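Local coordinates for beta-2-microglobulin (Ctenopharyngodon idella, PDB 5H5Z), which serves as the non-covalent light chain of bony fish MHC class I and influences the profile of peptides that the complex presents, at the interface of chains B and A. Residues are numbered along the deposited sequence; one frame, centred on the assembly and turned at random. Chains: chain A, Beta-2-microglobulin; chain B, MHC class I antigen.

Contact 1: the interface of chains B and A. Residues chain B 184, 186, 197, 271; chain A 15, 96-98.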
ATOM      1  N   SER B 184     -11.141  -0.388  20.941  1.00 21.15           N
ATOM      2  CA  SER B 184     -12.386   0.181  21.465  1.00 22.49           C
ATOM      3  C   SER B 184     -13.608  -0.585  20.954  1.00 23.77           C
ATOM      4  O   SER B 184     -13.558  -1.211  19.890  1.00 23.41           O
ATOM      5  CB  SER B 184     -12.508   1.663  21.092  1.00 23.00           C
ATOM      6  OG  SER B 184     -11.491   2.438  21.705  1.00 30.82           O
ATOM      7  N   LEU B 186     -17.408   0.178  19.772  1.00 24.22           N
ATOM      8  CA  LEU B 186     -18.146   1.336  19.283  1.00 23.14           C
ATOM      9  C   LEU B 186     -19.579   0.972  18.981  1.00 23.84           C
ATOM     10  O   LEU B 186     -19.865  -0.129  18.507  1.00 26.52           O
ATOM     11  CB  LEU B 186     -17.492   1.884  18.009  1.00 24.82           C
ATOM     12  CG  LEU B 186     -15.969   2.079  17.966  1.00 29.07           C
ATOM     13  CD1 LEU B 186     -15.524   2.625  16.617  1.00 29.69           C
ATOM     14  CD2 LEU B 186     -15.475   2.961  19.100  1.00 30.76           C
ATOM     15  N   HIS B 197     -13.037  -2.098  17.197  1.00 19.28           N
ATOM     16  CA  HIS B 197     -12.078  -1.360  16.390  1.00 20.74           C
ATOM     17  C   HIS B 197     -10.688  -1.462  17.008  1.00 21.43           C
ATOM     18  O   HIS B 197     -10.506  -1.123  18.179  1.00 22.45           O
ATOM     19  CB  HIS B 197     -12.512   0.110  16.295  1.00 20.43           C
ATOM     20  CG  HIS B 197     -11.579   0.973  15.502  1.00 23.15           C
ATOM     21  ND1 HIS B 197     -11.556   0.976  14.122  1.00 28.07           N
ATOM     22  CD2 HIS B 197     -10.652   1.878  15.894  1.00 22.45           C
ATOM     23  CE1 HIS B 197     -10.639   1.831  13.702  1.00 26.64           C
ATOM     24  NE2 HIS B 197     -10.079   2.393  14.757  1.00 28.28           N
ATOM     25  N   ILE B 271     -18.470   2.707  23.765  1.00 23.75           N
ATOM     26  CA  ILE B 271     -18.499   4.161  23.650  1.00 26.25           C
ATOM     27  C   ILE B 271     -19.358   4.597  22.463  1.00 24.33           C
ATOM     28  O   ILE B 271     -19.574   3.831  21.518  1.00 24.87           O
ATOM     29  CB  ILE B 271     -17.082   4.791  23.583  1.00 24.16           C
ATOM     30  CG1 ILE B 271     -16.296   4.284  22.363  1.00 23.67           C
ATOM     31  CG2 ILE B 271     -16.332   4.554  24.890  1.00 23.95           C
ATOM     32  CD1 ILE B 271     -14.975   4.994  22.144  1.00 29.09           C
TER
ATOM     33  N   PRO A  15     -11.033   5.864  16.878  1.00 25.10           N
ATOM     34  CA  PRO A  15     -12.483   6.015  16.894  1.00 27.99           C
ATOM     35  C   PRO A  15     -12.865   7.491  16.790  1.00 28.16           C
ATOM     36  O   PRO A  15     -12.243   8.343  17.440  1.00 27.86           O
ATOM     37  CB  PRO A  15     -12.865   5.456  18.263  1.00 27.45           C
ATOM     38  CG  PRO A  15     -11.867   4.378  18.485  1.00 25.25           C
ATOM     39  CD  PRO A  15     -10.578   4.917  17.917  1.00 24.71           C
ATOM     40  N   SER A  96     -18.536   7.568  11.170  1.00 27.68           N
ATOM     41  CA  SER A  96     -17.790   7.479  12.431  0.50 30.39           C
ATOM     42  C   SER A  96     -17.896   6.129  13.157  1.00 32.43           C
ATOM     43  O   SER A  96     -17.061   5.816  14.001  1.00 35.29           O
ATOM     44  CB  SER A  96     -18.197   8.610  13.380  0.50 31.56           C
ATOM     45  OG  SER A  96     -19.501   8.408  13.875  0.50 28.18           O
ATOM     46  N   ASN A  97     -18.914   5.330  12.847  1.00 31.48           N
ATOM     47  CA  ASN A  97     -19.135   4.060  13.580  1.00 34.30           C
ATOM     48  C   ASN A  97     -19.462   4.291  15.063  1.00 31.45           C
ATOM     49  O   ASN A  97     -19.658   3.339  15.823  1.00 28.84           O
ATOM     50  CB  ASN A  97     -17.927   3.108  13.469  1.00 36.76           C
ATOM     51  CG  ASN A  97     -17.624   2.690  12.039  1.00 37.54           C
ATOM     52  OD1 ASN A  97     -18.516   2.300  11.288  1.00 40.22           O
ATOM     53  ND2 ASN A  97     -16.347   2.743  11.667  1.00 42.20           N
ATOM     54  N   MET A  98     -19.504   5.562  15.463  1.00 33.77           N
ATOM     55  CA  MET A  98     -19.838   5.969  16.827  1.00 34.29           C
ATOM     56  C   MET A  98     -21.041   6.893  16.855  1.00 35.20           C
ATOM     57  O   MET A  98     -21.605   7.138  17.920  1.00 31.76           O
ATOM     58  CB  MET A  98     -18.675   6.723  17.449  1.00 38.86           C
ATOM     59  CG  MET A  98     -17.633   5.867  18.119  1.00 41.21           C
ATOM     60  SD  MET A  98     -16.395   6.964  18.822  1.00 40.28           S
ATOM     61  CE  MET A  98     -17.191   7.554  20.311  1.00 36.02           C
ATOM     62  OXT MET A  98     -21.457   7.435  15.830  1.00 39.26           O
TER
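The pyrrolidine ring of A:Pro15 receives the imidazole of B:His197 over one face, while B:Ser184 and B:Leu186 come up to its edge. The imidazole tips its CD2 corner towards the proline face, B:His197 CD2 lying 3.7 Å from A:Pro15 CD, with the two planes steeply inclined and not stacked. With CG anti to the backbone N (chi1 179°), B:His197 swings its ring out towards the proline. At the rim, B:Ser184 CB meets the ring carbon A:Pro15 CG at 3.8 Å, and the small serine probably lets the proline come close to strand 182-187. Proline suits the place because its compact, rigid ring offers apolar carbon to several neighbours at once.

B:Leu186, on the same strand, is the branched centre of the patch. The methyl B:Leu186 CD2 reaches A:Pro15 CB at 3.7 Å, the two side chains crossing at about a right angle, and also packs on A:Met98 CG at 3.8 Å. The two methyls fork round A:Met98 CG, CD1 towards A:Asn97 CB and CD2 towards the proline, while B:Leu186 CB lies 3.4 Å from A:Asn97 O. A:Asn97 has a positive phi of 64°, a conformation that asparagine tolerates well, and A:Ser96 OG accepts a hydrogen bond from A:Met98 N, probably helping to hold this turn. The flexible thioether of A:Met98 bends at chi3 (78°) and brings its terminal methyl to B:Ile271, which flanks the leucine. There B:Ile271 CD1 and A:Met98 CE lie 3.9 Å apart.

Contact 2: the interface of chains B and A. Residues chain B 187-188, 273; chain A 16, 95-98.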
ATOM      1  N   GLN B 187     -20.482   1.901  19.255  1.00 24.71           N
ATOM      2  CA  GLN B 187     -21.885   1.714  18.918  1.00 26.93           C
ATOM      3  C   GLN B 187     -22.537   3.064  18.680  1.00 28.86           C
ATOM      4  O   GLN B 187     -22.367   3.988  19.472  1.00 29.07           O
ATOM      5  CB  GLN B 187     -22.601   0.971  20.042  1.00 26.46           C
ATOM      6  CG  GLN B 187     -23.931   0.369  19.628  1.00 29.34           C
ATOM      7  CD  GLN B 187     -24.620  -0.366  20.759  1.00 25.71           C
ATOM      8  OE1 GLN B 187     -24.468  -0.011  21.923  1.00 27.72           O
ATOM      9  NE2 GLN B 187     -25.398  -1.387  20.419  1.00 27.83           N
ATOM     10  N   LYS B 188     -23.281   3.173  17.584  1.00 26.77           N
ATOM     11  CA  LYS B 188     -23.929   4.428  17.223  1.00 28.18           C
ATOM     12  C   LYS B 188     -25.229   4.642  17.992  1.00 27.49           C
ATOM     13  O   LYS B 188     -25.572   5.767  18.346  1.00 27.05           O
ATOM     14  CB  LYS B 188     -24.187   4.474  15.718  1.00 31.89           C
ATOM     15  CG  LYS B 188     -22.915   4.446  14.884  1.00 32.09           C
ATOM     16  CD  LYS B 188     -23.180   4.792  13.427  1.00 41.49           C
ATOM     17  CE  LYS B 188     -23.638   6.234  13.260  1.00 43.42           C
ATOM     18  NZ  LYS B 188     -22.497   7.184  13.155  1.00 35.94           N
ATOM     19  N   ASN B 273     -21.037   8.480  20.374  1.00 26.62           N
ATOM     20  CA  ASN B 273     -21.255   9.915  20.273  1.00 28.64           C
ATOM     21  C   ASN B 273     -22.715  10.216  20.600  1.00 37.76           C
ATOM     22  O   ASN B 273     -23.561   9.323  20.512  1.00 43.52           O
ATOM     23  CB  ASN B 273     -20.909  10.403  18.864  1.00 29.41           C
ATOM     24  CG  ASN B 273     -19.412  10.484  18.618  1.00 30.16           C
ATOM     25  OD1 ASN B 273     -18.638  10.852  19.504  1.00 32.40           O
ATOM     26  ND2 ASN B 273     -18.995  10.159  17.401  1.00 31.98           N
TER
ATOM     27  N   GLY A  16     -13.864   7.781  15.961  1.00 26.65           N
ATOM     28  CA  GLY A  16     -14.258   9.158  15.662  1.00 27.26           C
ATOM     29  C   GLY A  16     -15.079   9.815  16.755  1.00 28.25           C
ATOM     30  O   GLY A  16     -16.223  10.207  16.525  1.00 33.55           O
ATOM     31  N   GLU A  95     -18.017   7.793   7.791  1.00 27.78           N
ATOM     32  CA  GLU A  95     -18.913   7.204   8.786  1.00 29.59           C
ATOM     33  C   GLU A  95     -18.109   6.961  10.061  1.00 26.40           C
ATOM     34  O   GLU A  95     -17.122   6.223  10.030  1.00 32.92           O
ATOM     35  CB  GLU A  95     -19.466   5.881   8.246  1.00 39.87           C
ATOM     36  CG  GLU A  95     -20.075   4.956   9.288  1.00 37.69           C
ATOM     37  CD  GLU A  95     -21.339   5.524   9.898  1.00 45.75           C
ATOM     38  OE1 GLU A  95     -22.389   5.507   9.217  1.00 50.61           O
ATOM     39  OE2 GLU A  95     -21.276   5.991  11.054  1.00 48.89           O
ATOM     40  N   SER A  96     -18.536   7.568  11.170  1.00 27.68           N
ATOM     41  CA  SER A  96     -17.790   7.479  12.431  0.50 30.39           C
ATOM     42  C   SER A  96     -17.896   6.129  13.157  1.00 32.43           C
ATOM     43  O   SER A  96     -17.061   5.816  14.001  1.00 35.29           O
ATOM     44  CB  SER A  96     -18.197   8.610  13.380  0.50 31.56           C
ATOM     45  OG  SER A  96     -19.501   8.408  13.875  0.50 28.18           O
ATOM     46  N   ASN A  97     -18.914   5.330  12.847  1.00 31.48           N
ATOM     47  CA  ASN A  97     -19.135   4.060  13.580  1.00 34.30           C
ATOM     48  C   ASN A  97     -19.462   4.291  15.063  1.00 31.45           C
ATOM     49  O   ASN A  97     -19.658   3.339  15.823  1.00 28.84           O
ATOM     50  CB  ASN A  97     -17.927   3.108  13.469  1.00 36.76           C
ATOM     51  CG  ASN A  97     -17.624   2.690  12.039  1.00 37.54           C
ATOM     52  OD1 ASN A  97     -18.516   2.300  11.288  1.00 40.22           O
ATOM     53  ND2 ASN A  97     -16.347   2.743  11.667  1.00 42.20           N
ATOM     54  N   MET A  98     -19.504   5.562  15.463  1.00 33.77           N
ATOM     55  CA  MET A  98     -19.838   5.969  16.827  1.00 34.29           C
ATOM     56  C   MET A  98     -21.041   6.893  16.855  1.00 35.20           C
ATOM     57  O   MET A  98     -21.605   7.138  17.920  1.00 31.76           O
ATOM     58  CB  MET A  98     -18.675   6.723  17.449  1.00 38.86           C
ATOM     59  CG  MET A  98     -17.633   5.867  18.119  1.00 41.21           C
ATOM     60  SD  MET A  98     -16.395   6.964  18.822  1.00 40.28           S
ATOM     61  CE  MET A  98     -17.191   7.554  20.311  1.00 36.02           C
ATOM     62  OXT MET A  98     -21.457   7.435  15.830  1.00 39.26           O
TER
HETATM   63  O   HOH W   1     -24.065   8.077  17.900  1.00 36.12           O
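B:Lys188 lays its aliphatic chain along the C-terminal end of A and brings its terminal NZ between two carboxylates. CB stands near the terminal carboxylate of A:Met98. Next along the chain, B:Lys188 CG packs against the carbonyl carbon A:Asn97 C at 3.5 Å. Bends at chi3 (66°) and chi4 (86°) then curl the chain, CD and CE passing A:Glu95 OE2. At the tip, B:Lys188 NZ forms a salt bridge with A:Glu95 OE2 at 2.7 Å, on the syn lone pair, and a hydrogen bond to the terminal oxygen A:Met98 OXT at 2.9 Å. Lysine suits this place: its chain covers the backbone while its amino group, if protonated, would probably offset both negative charges.

The glutamate is itself steadied, since A:Asn97 N donates to the anti lone pair of A:Glu95 OE2 at 3.0 Å.

The other carboxylate oxygen, A:Met98 O, takes the backbone N of B:Asn273 at 2.9 Å, from above the carboxylate plane, and a water that also bonds to B:Lys188 O and B:Asn273 O. The amide of B:Asn273 lies across the methionine, and B:Asn273 ND2 donates to A:Gly16 O at 2.9 Å, nearly straight, with the acceptor in the amide plane.

The site thus clasps the C-terminus of A, just past strand 88-93, between the end of strand 182-187 and the C-terminal tail of B.

Contact 1 and contact 2 are neighbouring parts of one interface, with the centres of their C-alpha atoms about 5 Å apart. A:Ser96, A:Asn97 and A:Met98 belong to both, and the consecutive residues 15 and 16 of A are divided between them. Strand 182-187 and the C-terminal tail of B likewise serve each. Contact 1 is mainly apolar packing, and contact 2 adds most of the charged and polar grip seen here. Together they join beta-2-microglobulin to the immunoglobulin-like domain of the heavy chain, away from the helices of the peptide-binding domains, and so probably help set how the two subunits are held relative to each other.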